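Local coordinates for Tat (Twin-arginine translocation) pathway signal sequence containing protein (Mycobacterium tuberculosis, PDB 5IMU) that is of unknown function, a conserved Tat-signal-containing mycobacterial protein whose C-terminal part, crystallised here, pairs an alpha/beta/alpha sandwich with a bundle of helices, at residues 30-34 / 46-50; 55-61 / 113-117; 170-175 / 185-189. One frame throughout, in Å; residues are numbered along the deposited sequence.

Interaction 1 (30-34 / 46-50)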
ATOM      1  N   ARG A  30      11.358   3.952   6.511  1.00 13.64           N
ATOM      2  CA  ARG A  30      10.926   4.131   7.890  1.00 14.81           C
ATOM      3  C   ARG A  30       9.994   3.030   8.379  1.00 15.23           C
ATOM      4  O   ARG A  30       9.640   3.028   9.563  1.00 14.77           O
ATOM      5  CB  ARG A  30      10.249   5.498   8.045  1.00 12.74           C
ATOM      6  CG  ARG A  30      11.176   6.674   7.757  1.00 11.07           C
ATOM      7  CD  ARG A  30      10.431   8.003   7.794  1.00 13.59           C
ATOM      8  NE  ARG A  30       9.612   8.209   6.603  1.00 15.18           N
ATOM      9  CZ  ARG A  30       8.846   9.276   6.397  1.00 22.17           C
ATOM     10  NH1 ARG A  30       8.788  10.238   7.309  1.00 17.88           N
ATOM     11  NH2 ARG A  30       8.137   9.381   5.282  1.00 13.03           N
ATOM     12  N   ILE A  31       9.595   2.094   7.515  1.00 15.28           N
ATOM     13  CA  ILE A  31       8.728   0.989   7.901  1.00 13.24           C
ATOM     14  C   ILE A  31       9.376  -0.319   7.467  1.00 14.73           C
ATOM     15  O   ILE A  31      10.251  -0.349   6.599  1.00 10.48           O
ATOM     16  CB  ILE A  31       7.314   1.114   7.296  1.00 14.25           C
ATOM     17  CG1 ILE A  31       7.373   0.992   5.773  1.00 12.56           C
ATOM     18  CG2 ILE A  31       6.674   2.433   7.706  1.00  9.84           C
ATOM     19  CD1 ILE A  31       6.036   1.240   5.095  1.00 11.22           C
ATOM     20  N   SER A  32       8.926  -1.413   8.082  1.00 10.39           N
ATOM     21  CA  SER A  32       9.502  -2.725   7.814  1.00 11.72           C
ATOM     22  C   SER A  32       8.840  -3.372   6.605  1.00 12.23           C
ATOM     23  O   SER A  32       7.634  -3.228   6.388  1.00 11.77           O
ATOM     24  CB  SER A  32       9.355  -3.635   9.037  1.00 11.31           C
ATOM     25  OG  SER A  32      10.159  -3.176  10.108  1.00 12.89           O
ATOM     26  N   TRP A  33       9.643  -4.090   5.818  1.00 11.29           N
ATOM     27  CA  TRP A  33       9.184  -4.766   4.614  1.00  9.46           C
ATOM     28  C   TRP A  33       9.657  -6.212   4.619  1.00  9.81           C
ATOM     29  O   TRP A  33      10.648  -6.555   5.269  1.00 11.65           O
ATOM     30  CB  TRP A  33       9.714  -4.090   3.338  1.00  8.56           C
ATOM     31  CG  TRP A  33       9.301  -2.661   3.138  1.00 15.87           C
ATOM     32  CD1 TRP A  33       9.968  -1.548   3.563  1.00 11.04           C
ATOM     33  CD2 TRP A  33       8.152  -2.191   2.424  1.00 13.53           C
ATOM     34  NE1 TRP A  33       9.295  -0.414   3.173  1.00  8.70           N
ATOM     35  CE2 TRP A  33       8.177  -0.783   2.471  1.00 12.74           C
ATOM     36  CE3 TRP A  33       7.099  -2.824   1.754  1.00 12.99           C
ATOM     37  CZ2 TRP A  33       7.191   0.002   1.877  1.00 13.35           C
ATOM     38  CZ3 TRP A  33       6.121  -2.042   1.165  1.00 12.70           C
ATOM     39  CH2 TRP A  33       6.175  -0.645   1.229  1.00  9.32           C
ATOM     40  N   ALA A  34       8.953  -7.053   3.864  1.00 11.74           N
ATOM     41  CA  ALA A  34       9.389  -8.424   3.636  1.00  9.11           C
ATOM     42  C   ALA A  34       8.821  -8.924   2.317  1.00 11.11           C
ATOM     43  O   ALA A  34       7.740  -8.508   1.891  1.00 11.85           O
ATOM     44  CB  ALA A  34       8.967  -9.358   4.774  1.00  9.92           C
ATOM     45  N   LEU A  46       4.738  -9.592  -1.326  1.00  8.39           N
ATOM     46  CA  LEU A  46       5.395  -8.431  -0.734  1.00 11.93           C
ATOM     47  C   LEU A  46       4.485  -7.808   0.314  1.00 13.66           C
ATOM     48  O   LEU A  46       3.297  -7.580   0.054  1.00 11.18           O
ATOM     49  CB  LEU A  46       5.747  -7.394  -1.804  1.00 16.02           C
ATOM     50  CG  LEU A  46       6.380  -6.099  -1.290  1.00 24.82           C
ATOM     51  CD1 LEU A  46       7.711  -6.371  -0.608  1.00 17.30           C
ATOM     52  CD2 LEU A  46       6.549  -5.107  -2.422  1.00 24.01           C
ATOM     53  N   VAL A  47       5.039  -7.529   1.496  1.00 13.92           N
ATOM     54  CA  VAL A  47       4.256  -7.008   2.612  1.00 10.67           C
ATOM     55  C   VAL A  47       5.027  -5.915   3.340  1.00 14.87           C
ATOM     56  O   VAL A  47       6.260  -5.851   3.296  1.00 10.37           O
ATOM     57  CB  VAL A  47       3.869  -8.111   3.625  1.00 10.88           C
ATOM     58  CG1 VAL A  47       3.108  -9.242   2.946  1.00 11.13           C
ATOM     59  CG2 VAL A  47       5.107  -8.637   4.343  1.00 10.72           C
ATOM     60  N   THR A  48       4.271  -5.041   4.001  1.00 13.00           N
ATOM     61  CA  THR A  48       4.738  -4.243   5.123  1.00 10.44           C
ATOM     62  C   THR A  48       3.721  -4.403   6.244  1.00  9.87           C
ATOM     63  O   THR A  48       2.563  -4.757   6.005  1.00 10.29           O
ATOM     64  CB  THR A  48       4.900  -2.757   4.763  1.00 12.63           C
ATOM     65  OG1 THR A  48       5.255  -2.015   5.938  1.00 11.44           O
ATOM     66  CG2 THR A  48       3.601  -2.201   4.198  1.00 11.06           C
ATOM     67  N   ASP A  49       4.155  -4.158   7.479  1.00 10.24           N
ATOM     68  CA  ASP A  49       3.262  -4.271   8.624  1.00 14.13           C
ATOM     69  C   ASP A  49       2.608  -2.943   8.990  1.00 14.68           C
ATOM     70  O   ASP A  49       2.060  -2.813  10.091  1.00 12.97           O
ATOM     71  CB  ASP A  49       4.006  -4.856   9.828  1.00 12.80           C
ATOM     72  CG  ASP A  49       5.143  -3.970  10.312  1.00 14.78           C
ATOM     73  OD1 ASP A  49       5.486  -2.983   9.628  1.00 15.46           O
ATOM     74  OD2 ASP A  49       5.699  -4.268  11.391  1.00 14.46           O
ATOM     75  N   LEU A  50       2.652  -1.961   8.085  1.00 15.71           N
ATOM     76  CA  LEU A  50       2.036  -0.664   8.351  1.00 10.85           C
ATOM     77  C   LEU A  50       0.548  -0.806   8.650  1.00 12.83           C
ATOM     78  O   LEU A  50       0.034  -0.185   9.588  1.00 16.41           O
ATOM     79  CB  LEU A  50       2.260   0.271   7.161  1.00 11.90           C
ATOM     80  CG  LEU A  50       1.663   1.680   7.219  1.00  8.94           C
ATOM     81  CD1 LEU A  50       2.282   2.501   8.344  1.00 12.56           C
ATOM     82  CD2 LEU A  50       1.830   2.388   5.881  1.00 10.09           C
TER

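Interaction 2 (55-61 / 113-117)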
ATOM      1  N   ILE A  55      -0.316  -1.363   0.992  1.00 10.32           N
ATOM      2  CA  ILE A  55       0.905  -0.722   0.506  1.00 10.51           C
ATOM      3  C   ILE A  55       0.602   0.748   0.278  1.00  7.46           C
ATOM      4  O   ILE A  55      -0.318   1.076  -0.489  1.00  8.34           O
ATOM      5  CB  ILE A  55       1.430  -1.387  -0.778  1.00  9.31           C
ATOM      6  CG1 ILE A  55       1.537  -2.905  -0.604  1.00 12.11           C
ATOM      7  CG2 ILE A  55       2.783  -0.803  -1.159  1.00 10.54           C
ATOM      8  CD1 ILE A  55       2.383  -3.336   0.577  1.00 10.99           C
ATOM      9  N   PRO A  56       1.335   1.677   0.901  1.00 11.23           N
ATOM     10  CA  PRO A  56       0.989   3.090   0.783  1.00 13.48           C
ATOM     11  C   PRO A  56       1.203   3.594  -0.642  1.00 12.41           C
ATOM     12  O   PRO A  56       2.019   3.033  -1.390  1.00 12.61           O
ATOM     13  CB  PRO A  56       1.941   3.778   1.775  1.00 10.10           C
ATOM     14  CG  PRO A  56       3.089   2.829   1.917  1.00 14.12           C
ATOM     15  CD  PRO A  56       2.483   1.460   1.805  1.00 11.84           C
ATOM     16  N   PRO A  57       0.496   4.654  -1.040  1.00 12.93           N
ATOM     17  CA  PRO A  57       0.518   5.050  -2.462  1.00 13.19           C
ATOM     18  C   PRO A  57       1.851   5.600  -2.941  1.00 12.61           C
ATOM     19  O   PRO A  57       2.133   5.524  -4.143  1.00 15.09           O
ATOM     20  CB  PRO A  57      -0.586   6.117  -2.552  1.00 16.98           C
ATOM     21  CG  PRO A  57      -1.372   6.004  -1.282  1.00 15.91           C
ATOM     22  CD  PRO A  57      -0.424   5.484  -0.250  1.00 14.35           C
ATOM     23  N   HIS A  58       2.679   6.157  -2.060  1.00 12.66           N
ATOM     24  CA  HIS A  58       3.906   6.790  -2.524  1.00 11.91           C
ATOM     25  C   HIS A  58       5.026   5.792  -2.795  1.00 12.31           C
ATOM     26  O   HIS A  58       6.121   6.209  -3.188  1.00 14.49           O
ATOM     27  CB  HIS A  58       4.376   7.852  -1.523  1.00 11.61           C
ATOM     28  CG  HIS A  58       4.846   7.297  -0.214  1.00 11.38           C
ATOM     29  ND1 HIS A  58       3.998   6.683   0.683  1.00 10.80           N
ATOM     30  CD2 HIS A  58       6.074   7.279   0.355  1.00  9.66           C
ATOM     31  CE1 HIS A  58       4.685   6.301   1.745  1.00 13.36           C
ATOM     32  NE2 HIS A  58       5.948   6.651   1.572  1.00 15.57           N
ATOM     33  N   VAL A  59       4.781   4.498  -2.613  1.00  9.95           N
ATOM     34  CA  VAL A  59       5.762   3.457  -2.897  1.00 11.49           C
ATOM     35  C   VAL A  59       5.371   2.780  -4.202  1.00 10.34           C
ATOM     36  O   VAL A  59       4.266   2.240  -4.322  1.00 11.10           O
ATOM     37  CB  VAL A  59       5.848   2.436  -1.753  1.00  9.32           C
ATOM     38  CG1 VAL A  59       6.757   1.274  -2.147  1.00  9.72           C
ATOM     39  CG2 VAL A  59       6.352   3.105  -0.487  1.00 12.54           C
ATOM     40  N   ARG A  60       6.272   2.820  -5.183  1.00 11.16           N
ATOM     41  CA  ARG A  60       6.080   2.116  -6.443  1.00 11.51           C
ATOM     42  C   ARG A  60       6.624   0.697  -6.324  1.00  9.15           C
ATOM     43  O   ARG A  60       7.672   0.473  -5.712  1.00 11.74           O
ATOM     44  CB  ARG A  60       6.770   2.858  -7.591  1.00 10.89           C
ATOM     45  CG  ARG A  60       6.382   4.323  -7.697  1.00 19.22           C
ATOM     46  CD  ARG A  60       4.905   4.472  -8.017  1.00 19.00           C
ATOM     47  NE  ARG A  60       4.611   4.131  -9.405  1.00 23.18           N
ATOM     48  CZ  ARG A  60       3.406   3.790  -9.852  1.00 15.86           C
ATOM     49  NH1 ARG A  60       2.379   3.735  -9.014  1.00 21.77           N
ATOM     50  NH2 ARG A  60       3.228   3.498 -11.133  1.00 14.37           N
ATOM     51  N   LEU A  61       5.889  -0.273  -6.919  1.00 12.14           N
ATOM     52  CA  LEU A  61       6.148  -1.692  -6.706  1.00 11.03           C
ATOM     53  C   LEU A  61       6.940  -2.296  -7.858  1.00 11.89           C
ATOM     54  O   LEU A  61       6.706  -1.954  -9.023  1.00 13.16           O
ATOM     55  CB  LEU A  61       4.831  -2.454  -6.548  1.00 10.13           C
ATOM     56  CG  LEU A  61       4.031  -2.080  -5.301  1.00 12.85           C
ATOM     57  CD1 LEU A  61       2.647  -2.706  -5.331  1.00 11.46           C
ATOM     58  CD2 LEU A  61       4.778  -2.498  -4.050  1.00 13.88           C
ATOM     59  N   SER A 113      -0.767  -4.223 -11.846  1.00 12.42           N
ATOM     60  CA  SER A 113      -1.182  -5.610 -11.662  1.00 12.51           C
ATOM     61  C   SER A 113      -1.322  -5.959 -10.184  1.00 12.52           C
ATOM     62  O   SER A 113      -2.260  -6.663  -9.795  1.00 13.21           O
ATOM     63  CB  SER A 113      -0.193  -6.553 -12.345  1.00 19.26           C
ATOM     64  OG  SER A 113       1.135  -6.316 -11.907  1.00 29.78           O
ATOM     65  N   ALA A 114      -0.406  -5.470  -9.346  1.00  9.80           N
ATOM     66  CA  ALA A 114      -0.426  -5.846  -7.934  1.00 11.75           C
ATOM     67  C   ALA A 114      -1.650  -5.286  -7.221  1.00 12.45           C
ATOM     68  O   ALA A 114      -2.231  -5.958  -6.359  1.00  9.54           O
ATOM     69  CB  ALA A 114       0.853  -5.373  -7.242  1.00  9.73           C
ATOM     70  N   ARG A 115      -2.064  -4.069  -7.564  1.00  7.82           N
ATOM     71  CA  ARG A 115      -3.143  -3.399  -6.849  1.00 10.78           C
ATOM     72  C   ARG A 115      -4.509  -3.586  -7.501  1.00 10.40           C
ATOM     73  O   ARG A 115      -5.495  -3.040  -6.996  1.00 12.45           O
ATOM     74  CB  ARG A 115      -2.835  -1.901  -6.711  1.00 11.61           C
ATOM     75  CG  ARG A 115      -1.526  -1.582  -5.983  1.00 12.19           C
ATOM     76  CD  ARG A 115      -1.267  -0.078  -5.956  1.00 12.17           C
ATOM     77  NE  ARG A 115       0.059   0.276  -5.452  1.00 10.89           N
ATOM     78  CZ  ARG A 115       0.316   0.623  -4.194  1.00 10.94           C
ATOM     79  NH1 ARG A 115      -0.661   0.661  -3.298  1.00  8.08           N
ATOM     80  NH2 ARG A 115       1.554   0.936  -3.828  1.00  9.10           N
ATOM     81  N   SER A 116      -4.603  -4.351  -8.591  1.00 12.36           N
ATOM     82  CA  SER A 116      -5.862  -4.554  -9.299  1.00 12.80           C
ATOM     83  C   SER A 116      -6.504  -5.909  -9.015  1.00 15.30           C
ATOM     84  O   SER A 116      -7.492  -6.260  -9.667  1.00 16.77           O
ATOM     85  CB  SER A 116      -5.657  -4.407 -10.808  1.00 15.06           C
ATOM     86  OG  SER A 116      -5.248  -3.097 -11.151  1.00 19.22           O
ATOM     87  N   ALA A 117      -5.973  -6.677  -8.065  1.00 14.52           N
ATOM     88  CA  ALA A 117      -6.454  -8.034  -7.830  1.00 20.27           C
ATOM     89  C   ALA A 117      -7.732  -8.091  -7.001  1.00 23.83           C
ATOM     90  O   ALA A 117      -8.292  -9.180  -6.835  1.00 29.22           O
ATOM     91  CB  ALA A 117      -5.362  -8.867  -7.151  1.00 15.64           C
TER

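Interaction 3 (170-175 / 185-189)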
ATOM      1  N   VAL A 170      -0.756  13.468   6.245  1.00 11.24           N
ATOM      2  CA  VAL A 170      -1.113  12.298   7.042  1.00 10.62           C
ATOM      3  C   VAL A 170      -0.081  11.193   6.856  1.00 10.67           C
ATOM      4  O   VAL A 170       0.186  10.420   7.786  1.00 11.28           O
ATOM      5  CB  VAL A 170      -2.537  11.808   6.712  1.00 13.47           C
ATOM      6  CG1 VAL A 170      -2.639  11.347   5.267  1.00 12.47           C
ATOM      7  CG2 VAL A 170      -2.937  10.684   7.657  1.00 14.98           C
ATOM      8  N   LYS A 171       0.526  11.106   5.668  1.00 11.39           N
ATOM      9  CA  LYS A 171       1.632  10.175   5.469  1.00  7.95           C
ATOM     10  C   LYS A 171       2.741  10.432   6.479  1.00 10.72           C
ATOM     11  O   LYS A 171       3.246   9.502   7.119  1.00 10.62           O
ATOM     12  CB  LYS A 171       2.176  10.291   4.044  1.00 10.46           C
ATOM     13  CG  LYS A 171       3.550   9.642   3.861  1.00  9.36           C
ATOM     14  CD  LYS A 171       4.002   9.660   2.403  1.00 10.98           C
ATOM     15  CE  LYS A 171       4.366  11.060   1.927  1.00 16.75           C
ATOM     16  NZ  LYS A 171       5.799  11.386   2.184  1.00 19.10           N
ATOM     17  N   GLU A 172       3.128  11.699   6.637  1.00  9.49           N
ATOM     18  CA  GLU A 172       4.204  12.035   7.563  1.00 10.07           C
ATOM     19  C   GLU A 172       3.767  11.867   9.012  1.00 13.32           C
ATOM     20  O   GLU A 172       4.559  11.434   9.856  1.00 13.14           O
ATOM     21  CB  GLU A 172       4.688  13.460   7.299  1.00 10.42           C
ATOM     22  CG  GLU A 172       5.410  13.596   5.974  1.00 14.09           C
ATOM     23  CD  GLU A 172       6.597  12.657   5.879  1.00 19.28           C
ATOM     24  OE1 GLU A 172       7.554  12.832   6.661  1.00 20.31           O
ATOM     25  OE2 GLU A 172       6.566  11.726   5.046  1.00 17.55           O
ATOM     26  N   SER A 173       2.515  12.209   9.323  1.00  9.38           N
ATOM     27  CA  SER A 173       2.002  11.979  10.670  1.00 11.11           C
ATOM     28  C   SER A 173       2.075  10.502  11.036  1.00 14.57           C
ATOM     29  O   SER A 173       2.546  10.138  12.120  1.00 10.10           O
ATOM     30  CB  SER A 173       0.566  12.489  10.779  1.00 10.81           C
ATOM     31  OG  SER A 173       0.033  12.242  12.070  1.00 21.39           O
ATOM     32  N   VAL A 174       1.634   9.632  10.128  1.00 11.98           N
ATOM     33  CA  VAL A 174       1.581   8.203  10.422  1.00 13.64           C
ATOM     34  C   VAL A 174       2.985   7.619  10.514  1.00 14.32           C
ATOM     35  O   VAL A 174       3.314   6.899  11.464  1.00 17.41           O
ATOM     36  CB  VAL A 174       0.736   7.473   9.364  1.00 11.40           C
ATOM     37  CG1 VAL A 174       1.007   5.977   9.406  1.00 17.16           C
ATOM     38  CG2 VAL A 174      -0.738   7.747   9.589  1.00 14.24           C
ATOM     39  N   LEU A 175       3.834   7.913   9.527  1.00 12.72           N
ATOM     40  CA  LEU A 175       5.146   7.280   9.478  1.00 13.91           C
ATOM     41  C   LEU A 175       6.078   7.782  10.572  1.00 21.14           C
ATOM     42  O   LEU A 175       7.008   7.063  10.949  1.00 21.71           O
ATOM     43  CB  LEU A 175       5.778   7.482   8.100  1.00 11.54           C
ATOM     44  CG  LEU A 175       4.972   6.804   6.988  1.00 11.69           C
ATOM     45  CD1 LEU A 175       5.723   6.824   5.675  1.00 15.02           C
ATOM     46  CD2 LEU A 175       4.603   5.382   7.386  1.00 15.14           C
ATOM     47  N   ALA A 185      -5.652   7.201  11.841  1.00 24.29           N
ATOM     48  CA  ALA A 185      -4.984   8.060  10.870  1.00 24.21           C
ATOM     49  C   ALA A 185      -4.667   7.313   9.581  1.00 16.02           C
ATOM     50  O   ALA A 185      -4.679   7.914   8.500  1.00 12.70           O
ATOM     51  CB  ALA A 185      -3.709   8.647  11.474  1.00 22.07           C
ATOM     52  N   VAL A 186      -4.385   6.013   9.671  1.00 15.06           N
ATOM     53  CA  VAL A 186      -4.148   5.223   8.466  1.00 20.52           C
ATOM     54  C   VAL A 186      -5.413   5.152   7.621  1.00 13.37           C
ATOM     55  O   VAL A 186      -5.364   5.270   6.390  1.00 12.99           O
ATOM     56  CB  VAL A 186      -3.634   3.819   8.840  1.00 22.69           C
ATOM     57  CG1 VAL A 186      -3.550   2.938   7.606  1.00 14.31           C
ATOM     58  CG2 VAL A 186      -2.277   3.915   9.521  1.00 20.08           C
ATOM     59  N   GLY A 187      -6.566   4.963   8.266  1.00 14.76           N
ATOM     60  CA  GLY A 187      -7.820   4.949   7.532  1.00 12.05           C
ATOM     61  C   GLY A 187      -8.070   6.244   6.784  1.00 11.56           C
ATOM     62  O   GLY A 187      -8.510   6.230   5.632  1.00 12.43           O
ATOM     63  N   ASP A 188      -7.787   7.380   7.425  1.00 12.52           N
ATOM     64  CA  ASP A 188      -7.899   8.669   6.746  1.00  9.75           C
ATOM     65  C   ASP A 188      -6.981   8.728   5.530  1.00 11.08           C
ATOM     66  O   ASP A 188      -7.380   9.194   4.456  1.00 11.72           O
ATOM     67  CB  ASP A 188      -7.574   9.801   7.719  1.00 13.95           C
ATOM     68  CG  ASP A 188      -8.663  10.016   8.753  1.00 16.60           C
ATOM     69  OD1 ASP A 188      -9.601   9.192   8.819  1.00 16.54           O
ATOM     70  OD2 ASP A 188      -8.580  11.010   9.506  1.00 18.47           O
ATOM     71  N   TRP A 189      -5.736   8.275   5.693  1.00  9.67           N
ATOM     72  CA  TRP A 189      -4.795   8.183   4.579  1.00 13.34           C
ATOM     73  C   TRP A 189      -5.387   7.383   3.423  1.00 10.12           C
ATOM     74  O   TRP A 189      -5.285   7.779   2.257  1.00  9.58           O
ATOM     75  CB  TRP A 189      -3.495   7.550   5.084  1.00 11.11           C
ATOM     76  CG  TRP A 189      -2.307   7.617   4.168  1.00 13.54           C
ATOM     77  CD1 TRP A 189      -2.252   8.150   2.911  1.00 11.44           C
ATOM     78  CD2 TRP A 189      -0.994   7.121   4.452  1.00  9.72           C
ATOM     79  NE1 TRP A 189      -0.981   8.016   2.398  1.00  9.53           N
ATOM     80  CE2 TRP A 189      -0.192   7.387   3.325  1.00  9.08           C
ATOM     81  CE3 TRP A 189      -0.420   6.477   5.554  1.00 12.09           C
ATOM     82  CZ2 TRP A 189       1.156   7.029   3.268  1.00  9.64           C
ATOM     83  CZ3 TRP A 189       0.916   6.126   5.495  1.00 13.47           C
ATOM     84  CH2 TRP A 189       1.689   6.404   4.361  1.00 13.30           C
TER

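Interaction 1 (30-34 / 46-50)
Thr48 OG1 donates a 2.7 Å hydrogen bond to Ser32 O, the shortest polar link between 30-34 and 46-50, which belong to the antiparallel beta hairpin of strands 33-37 and 44-48. The donor stands nearly on the line of the carbonyl, with a C=O...donor angle of 160°. Thr48 places its hydroxyl opposite its own backbone N (chi1 175°), and from there the oxygen reaches across to the residue that leads into the neighbouring strand. The same OG1 also accepts a weak bond from Leu50 N, while Ile31 CD1 packs against it without bonding. Thus a side-chain hydroxyl, and not a backbone N-H, links Ser32 to 46-50.

Next to it, Ala34 and Val47 form a hydrogen-bonded antiparallel pair, with Ala34 N to Val47 O at 3.0 Å and Val47 N to Ala34 O at 2.9 Å. Their side chains share one face of the sheet, where Ala34 CB meets Val47 CG2 at 4.0 Å and Leu83 of helix 79-83 covers both.

The other face carries Trp33 and Thr48. Trp33 hands its indole NE1 to Glu28 O, and Val24 and Ala25 of helix 6-27 pack against the same side chain. On the loop side, Ser32 OG bonds to Ser94 N, and Tyr178 OH bonds both Asp49 OD1 and Ser32 N, joining the two segments through a third residue. Thr48 CB lies over a face of the indole as a CH-pi contact, 3.9 Å from the centroid of the six-membered ring of Trp33 and 20° off its normal.

Interaction 2 (55-61 / 113-117)
The guanidinium of Arg115 is met at its edge by three backbone carbonyls of 55-61, those of Ile55, Pro56 and Val59, while Leu61 CD1 approaches it obliquely, 4.0 Å from Arg115 NE. Ile55 O lies almost in the guanidinium plane, 6° out of it, and takes a hydrogen bond of 2.9 Å from Arg115 NH1. Arg115 NH2 is shared: it bonds to Pro56 O at 3.2 Å, with that oxygen tilted from the plane, and more weakly to Val59 O at 3.0 Å, where the N-H...O angle is only 123°. Neither Arg115 NH1 over Ile55 O nor Arg115 NH2 over Pro56 O sits on a lone pair; each donor stands well above the plane of its carbonyl.

Pro56 to Val59 form a type I beta turn, and two of the three acceptors are its first and last residues, so the arginine bridges the turn's ends. Its chain runs extended from CG to NE (chi2 177°), carrying the charged end from helix 111-115 into the loop between strands 44-48 and 65-67. Ile55 CG2 approaches from off the guanidinium plane, 3.4 Å from Arg115 NH2, and the two side chains cross at about a right angle. Leu61 CD1 also packs on Ala114 CB at 3.7 Å, giving the helix a second, apolar foothold.

Arg115 NE is held by a salt bridge to Asp111, one turn back on its helix, and Asp111 also pairs with Arg60. This carboxylate probably balances the charge of the buried Arg115, while the carbonyl oxygens stand in for water, and their separate positions fix the rotation of its guanidinium against a loop that lacks regular secondary structure.

Interaction 3 (170-175 / 185-189)
Val170 opens the contact, its CG1 lying 3.9 Å from Trp189 CB and its CG2 3.4 Å from Ala185 O; both branches press on the start of the Trp189 side chain. Lys171 follows with its backbone end: its CA lies over a face of the Trp189 indole, 3.8 Å from the centroid of the six-membered ring and 8° off the normal, a CH-pi contact. Lys171 CB then comes within 3.5 Å of Trp189 CZ2. CG and CD of Lys171 continue along that same ring atom, and bends at chi3 (71°) and chi4 then lead the amino end away to a salt bridge with neighbouring Glu172 OE2.

Val174 divides its branches, CG2 resting 3.6 Å from Ala185 CB while CG1 reaches both Val186 CG2 and Trp189 CZ3. Last comes Leu175, whose CD2 meets the indole at its edge, near the ring plane.

Together Val170, Lys171, Val174 and Leu175 make the hole into which Trp189 fits as a knob. Helices 157-177 and 183-199 form an antiparallel pair of the helical bundle, the axes of the two short segments approaching to 9.5 Å with 151° between their directions. Trp54 adds an edge-to-face stack to the same indole. The two segments therefore hold together mainly by apolar and CH-pi contacts, without a hydrogen bond or salt bridge between them, while Glu172 OE2 takes both Lys171 NZ and Arg30 NH2 away from the interface.

From the N terminus, interaction 1 comes first, closing the short hairpin between strands 33-37 and 44-48. Interaction 2 opens only after it has closed and spans a far longer excursion, bringing helix 111-115 back to the loop that follows the hairpin. Interaction 3 closes the turn between helices 157-177 and 183-199. The three stand in series, none enclosing or crossing another, yet they touch in space. Leu46 and Leu61 pack interaction 1 on interaction 2; Arg30 and Glu172 join 30-34 to 170-175 by a salt bridge; Pro56 and Pro57 lie against Trp189. The sheet region within the DUF5632 range is thereby tied to the DUF5631 helices.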